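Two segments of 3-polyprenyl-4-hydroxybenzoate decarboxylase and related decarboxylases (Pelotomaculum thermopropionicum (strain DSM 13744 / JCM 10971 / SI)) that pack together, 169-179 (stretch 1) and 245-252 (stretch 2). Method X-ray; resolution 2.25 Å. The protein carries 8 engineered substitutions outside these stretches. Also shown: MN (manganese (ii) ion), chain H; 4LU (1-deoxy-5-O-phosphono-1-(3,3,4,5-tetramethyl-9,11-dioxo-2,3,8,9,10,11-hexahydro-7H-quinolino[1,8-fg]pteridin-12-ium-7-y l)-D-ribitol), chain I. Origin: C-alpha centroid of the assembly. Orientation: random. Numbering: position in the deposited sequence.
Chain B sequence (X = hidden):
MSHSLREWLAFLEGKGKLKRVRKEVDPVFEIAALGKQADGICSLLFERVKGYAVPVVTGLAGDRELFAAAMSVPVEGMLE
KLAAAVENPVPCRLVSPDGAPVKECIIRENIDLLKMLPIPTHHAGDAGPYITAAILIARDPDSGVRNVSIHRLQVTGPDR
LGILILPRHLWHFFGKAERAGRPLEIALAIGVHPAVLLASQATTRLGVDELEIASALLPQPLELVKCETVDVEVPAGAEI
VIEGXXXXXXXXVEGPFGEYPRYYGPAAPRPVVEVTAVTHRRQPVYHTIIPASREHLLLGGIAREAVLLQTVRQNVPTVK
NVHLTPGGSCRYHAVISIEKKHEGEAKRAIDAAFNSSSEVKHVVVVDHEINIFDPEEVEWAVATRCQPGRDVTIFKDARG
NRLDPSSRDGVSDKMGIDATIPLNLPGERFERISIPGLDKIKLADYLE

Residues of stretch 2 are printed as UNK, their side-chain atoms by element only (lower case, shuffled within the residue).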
# COMPACT_ATOMS: atom_id res chain seq x y z
N HIS B 169 -1.91 -5.21 -34.52
CA HIS B 169 -1.21 -5.64 -35.72
C HIS B 169 -1.58 -7.03 -36.25
O HIS B 169 -1.75 -7.19 -37.45
CB HIS B 169 0.31 -5.51 -35.55
CG HIS B 169 0.73 -4.10 -35.27
ND1 HIS B 169 1.92 -3.79 -34.66
CD2 HIS B 169 0.10 -2.92 -35.49
CE1 HIS B 169 2.01 -2.48 -34.52
NE2 HIS B 169 0.92 -1.92 -35.02
N LEU B 170 -1.70 -8.03 -35.40
CA LEU B 170 -2.06 -9.35 -35.87
C LEU B 170 -3.43 -9.33 -36.56
O LEU B 170 -3.63 -9.99 -37.56
CB LEU B 170 -2.09 -10.31 -34.70
CG LEU B 170 -2.42 -11.74 -35.10
CD1 LEU B 170 -1.40 -12.28 -36.12
CD2 LEU B 170 -2.49 -12.63 -33.87
N TRP B 171 -4.37 -8.59 -36.00
CA TRP B 171 -5.69 -8.40 -36.61
C TRP B 171 -5.60 -7.82 -38.04
O TRP B 171 -6.26 -8.30 -38.96
CB TRP B 171 -6.52 -7.48 -35.73
CG TRP B 171 -7.91 -7.27 -36.22
CD1 TRP B 171 -8.42 -6.12 -36.77
CD2 TRP B 171 -8.97 -8.23 -36.21
NE1 TRP B 171 -9.73 -6.32 -37.10
CE2 TRP B 171 -10.11 -7.59 -36.77
CE3 TRP B 171 -9.09 -9.56 -35.78
CZ2 TRP B 171 -11.37 -8.23 -36.90
CZ3 TRP B 171 -10.34 -10.22 -35.92
CH2 TRP B 171 -11.46 -9.54 -36.48
N HIS B 172 -4.76 -6.80 -38.19
CA HIS B 172 -4.50 -6.23 -39.50
C HIS B 172 -4.00 -7.30 -40.46
O HIS B 172 -4.54 -7.43 -41.56
CB HIS B 172 -3.50 -5.08 -39.40
CG HIS B 172 -3.46 -4.22 -40.63
ND1 HIS B 172 -2.38 -4.18 -41.48
CD2 HIS B 172 -4.40 -3.40 -41.16
CE1 HIS B 172 -2.63 -3.35 -42.47
NE2 HIS B 172 -3.86 -2.88 -42.32
N PHE B 173 -3.03 -8.11 -40.03
CA PHE B 173 -2.52 -9.20 -40.87
C PHE B 173 -3.59 -10.21 -41.20
O PHE B 173 -3.65 -10.68 -42.33
CB PHE B 173 -1.41 -9.99 -40.19
CG PHE B 173 -0.12 -9.26 -40.01
CD1 PHE B 173 0.03 -7.90 -40.28
CD2 PHE B 173 0.96 -9.95 -39.49
CE1 PHE B 173 1.23 -7.25 -40.05
CE2 PHE B 173 2.17 -9.32 -39.27
CZ PHE B 173 2.31 -7.97 -39.55
N PHE B 174 -4.36 -10.61 -40.20
CA PHE B 174 -5.35 -11.66 -40.36
C PHE B 174 -6.45 -11.16 -41.30
O PHE B 174 -6.91 -11.90 -42.16
CB PHE B 174 -5.92 -12.04 -39.01
CG PHE B 174 -6.99 -13.09 -39.06
CD1 PHE B 174 -6.76 -14.29 -39.70
CD2 PHE B 174 -8.22 -12.86 -38.48
CE1 PHE B 174 -7.75 -15.27 -39.76
CE2 PHE B 174 -9.22 -13.84 -38.54
CZ PHE B 174 -8.97 -15.05 -39.16
N GLY B 175 -6.86 -9.90 -41.13
CA GLY B 175 -7.80 -9.21 -42.02
C GLY B 175 -7.44 -9.41 -43.48
O GLY B 175 -8.28 -9.82 -44.27
N LYS B 176 -6.17 -9.16 -43.79
CA LYS B 176 -5.65 -9.29 -45.16
C LYS B 176 -5.65 -10.72 -45.66
O LYS B 176 -5.95 -10.95 -46.82
CB LYS B 176 -4.25 -8.65 -45.31
CG LYS B 176 -4.28 -7.13 -45.30
CD LYS B 176 -3.01 -6.48 -44.73
CE LYS B 176 -2.09 -5.85 -45.77
NZ LYS B 176 -1.18 -4.83 -45.16
N ALA B 177 -5.34 -11.68 -44.79
CA ALA B 177 -5.39 -13.09 -45.18
C ALA B 177 -6.82 -13.52 -45.46
O ALA B 177 -7.06 -14.28 -46.40
CB ALA B 177 -4.78 -13.99 -44.11
N GLU B 178 -7.78 -13.06 -44.67
CA GLU B 178 -9.13 -13.56 -44.88
C GLU B 178 -9.92 -12.84 -45.98
O GLU B 178 -10.79 -13.47 -46.58
CB GLU B 178 -9.88 -13.85 -43.56
CG GLU B 178 -10.62 -12.75 -42.83
CD GLU B 178 -11.29 -13.29 -41.55
OE1 GLU B 178 -11.48 -14.53 -41.39
OE2 GLU B 178 -11.64 -12.46 -40.69
N ARG B 179 -9.56 -11.61 -46.35
CA ARG B 179 -10.06 -11.02 -47.63
C ARG B 179 -9.59 -11.76 -48.87
O ARG B 179 -10.32 -11.81 -49.85
CB ARG B 179 -9.67 -9.55 -47.78
CG ARG B 179 -10.59 -8.64 -47.01
CD ARG B 179 -10.15 -7.18 -47.10
NE ARG B 179 -10.20 -6.59 -45.76
CZ ARG B 179 -9.15 -6.28 -44.99
NH1 ARG B 179 -7.89 -6.44 -45.41
NH2 ARG B 179 -9.38 -5.78 -43.78
N UNK B 245 -2.03 -22.26 -38.25
CA UNK B 245 -2.63 -21.21 -39.06
C UNK B 245 -3.97 -20.78 -38.51
O UNK B 245 -4.70 -21.59 -37.95
n UNK B 245 -3.61 -25.78 -43.36
c UNK B 245 -3.52 -22.96 -40.70
c UNK B 245 -3.63 -25.12 -42.02
c UNK B 245 -2.73 -21.68 -40.50
c UNK B 245 -3.18 -23.66 -42.02
N UNK B 246 -4.26 -19.50 -38.64
CA UNK B 246 -5.55 -18.99 -38.23
C UNK B 246 -6.47 -19.16 -39.46
O UNK B 246 -6.14 -18.71 -40.55
c UNK B 246 -4.36 -17.25 -36.78
c UNK B 246 -6.82 -17.11 -37.14
c UNK B 246 -5.49 -17.52 -37.79
c UNK B 246 -4.17 -15.76 -36.53
N UNK B 247 -7.60 -19.82 -39.28
CA UNK B 247 -8.44 -20.26 -40.40
C UNK B 247 -9.29 -19.12 -40.91
O UNK B 247 -9.92 -18.41 -40.11
c UNK B 247 -8.61 -22.69 -39.50
c UNK B 247 -9.60 -23.77 -39.06
c UNK B 247 -9.34 -21.43 -39.99
c UNK B 247 -7.66 -23.23 -40.56
N UNK B 248 -9.34 -18.93 -42.24
CA UNK B 248 -10.14 -17.80 -42.77
C UNK B 248 -11.65 -18.02 -42.55
O UNK B 248 -12.14 -19.14 -42.73
c UNK B 248 -8.92 -19.86 -43.32
c UNK B 248 -9.78 -17.78 -44.26
c UNK B 248 -9.43 -19.19 -44.58
N UNK B 249 -12.37 -17.00 -42.09
CA UNK B 249 -13.82 -17.08 -41.92
C UNK B 249 -14.33 -17.81 -40.68
O UNK B 249 -15.36 -17.42 -40.12
N UNK B 250 -13.63 -18.84 -40.22
CA UNK B 250 -14.14 -19.62 -39.09
C UNK B 250 -14.20 -18.76 -37.82
O UNK B 250 -13.29 -17.94 -37.54
c UNK B 250 -13.29 -20.88 -38.83
c UNK B 250 -13.27 -21.77 -40.05
c UNK B 250 -13.84 -21.65 -37.62
N UNK B 251 -15.29 -18.94 -37.09
CA UNK B 251 -15.52 -18.30 -35.79
C UNK B 251 -16.11 -19.35 -34.88
O UNK B 251 -17.11 -19.98 -35.23
n UNK B 251 -13.21 -12.95 -38.39
c UNK B 251 -16.49 -17.13 -35.90
n UNK B 251 -12.97 -15.23 -38.26
c UNK B 251 -15.96 -15.98 -36.74
c UNK B 251 -14.78 -15.30 -36.04
n UNK B 251 -14.34 -14.11 -36.76
c UNK B 251 -13.50 -14.10 -37.80
N UNK B 252 -15.46 -19.58 -33.74
CA UNK B 252 -15.96 -20.48 -32.69
C UNK B 252 -15.88 -19.79 -31.36
O UNK B 252 -15.10 -18.86 -31.19
c UNK B 252 -14.61 -23.89 -34.05
o UNK B 252 -14.73 -24.54 -35.11
o UNK B 252 -13.82 -24.23 -33.14
c UNK B 252 -15.18 -21.79 -32.67
c UNK B 252 -15.44 -22.62 -33.93
MN MN H . 3.73 -4.91 -33.59
C9 4LU I . -0.31 -9.68 -23.27
C8 4LU I . 0.26 -10.46 -22.22
C7 4LU I . -0.40 -11.54 -21.63
C10 4LU I . -3.36 -9.62 -25.47
C6 4LU I . -1.88 -11.72 -21.95
N3 4LU I . -5.28 -10.83 -27.10
C2 4LU I . -4.65 -9.68 -27.51
C13 4LU I . -2.56 -13.65 -20.15
C5 4LU I . -2.79 -12.86 -21.43
C1 4LU I . -4.62 -11.90 -22.75
O2 4LU I . -4.94 -9.18 -28.64
N1 4LU I . -3.70 -9.10 -26.72
C4 4LU I . -5.02 -11.42 -25.89
O4 4LU I . -5.61 -12.48 -25.56
C4A 4LU I . -3.99 -10.79 -24.99
N5 4LU I . -3.62 -11.36 -23.73
C3 4LU I . -4.17 -12.90 -21.97
C12 4LU I . -2.32 -14.01 -22.38
C5A 4LU I . -2.37 -11.02 -23.14
C7M 4LU I . 0.25 -12.33 -20.50
C8M 4LU I . 1.67 -10.08 -21.85
C9A 4LU I . -1.63 -9.88 -23.74
N10 4LU I . -2.34 -9.03 -24.68
C1' 4LU I . -1.76 -7.79 -25.18
C2' 4LU I . -0.87 -7.88 -26.44
O2' 4LU I . 0.06 -8.97 -26.41
C3' 4LU I . -0.05 -6.60 -26.52
O3' 4LU I . -0.92 -5.47 -26.37
C4' 4LU I . 0.78 -6.52 -27.80
O4' 4LU I . 1.89 -5.58 -27.73
C5' 4LU I . 0.00 -6.17 -29.06
O5' 4LU I . 1.07 -6.18 -30.04
P 4LU I . 0.95 -5.47 -31.49
O2P 4LU I . 2.18 -5.90 -32.30
O3P 4LU I . -0.34 -6.06 -32.14
O1P 4LU I . 0.95 -3.97 -31.18
O HOH W 1 3.60 -3.25 -31.87

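Stretch 1 is a helix throughout, from residue 169 to 179. Stretch 2 begins in a strand that starts earlier in the chain.

Position 245 has five side-chain atoms: four carbons in a row ending in a nitrogen. The chain is unbranched and touches nothing on stretch 1. This is Lys-245.

Position 246 has four carbons and no other element. The fork is at the first carbon, and one arm is two carbons long. CA-to-CB points toward the helix. The short arm lies over one face of the Phe-174 ring, 3.3 Å from CE1. A fork at the first carbon with unequal arms means isoleucine, so this is Ile-246. Its CD1 also lies 4.4 Å from Leu-170 CD2, a looser apolar contact.

Position 247 also has four carbons, but the fork is at the second. CA-to-CB points away from the helix. Only the backbone comes close: O of 247 is 3.6 Å from Phe-174 CZ, at the ring edge. This is Leu-247.

Position 248 has three carbons that close a ring onto the backbone N. Its CB is 4.0 Å from CB of Glu-178. The closed ring identifies Pro-248.

Position 249 has no side-chain atoms. Its N donates a hydrogen bond to Glu-178 OE1 at 2.7 Å, with an angle of 166°. This is Gly-249; its phi of 78° favours glycine.

Position 250 has three carbons, one carrying the other two. None reaches stretch 1. This is Val-250.

Position 251 has three carbons, a nitrogen, then a carbon carrying two more nitrogens. CA-to-CB points sideways, but the end of the side chain comes nearer the helix. One terminal nitrogen is 2.8 Å from Glu-178 OE2. The end group is a guanidinium, so this is Arg-251. Arg-251 NH2 donates to Glu-178 OE2, and the pair is a salt bridge. Arg-251 NH1 donates to O of Val-250 at 2.8 Å and also lies 4.0 Å from Phe-174 CE2.

Position 252 has three carbons, the third carrying two oxygens. It is out of reach of the helix. This is Glu-252.

The contact has an apolar part and a polar part. Phe-174 receives Ile-246 on one ring face. One helical turn later, Glu-178 uses both carboxylate oxygens: OE1 accepts from the loop backbone at Gly-249, and OE2 pairs with Arg-251. The bond from Arg-251 to Val-250 ties the guanidinium back to its own loop. The two stretches bury 346 Å² between them.

Stretch 2 (245-252) KILPGVRE
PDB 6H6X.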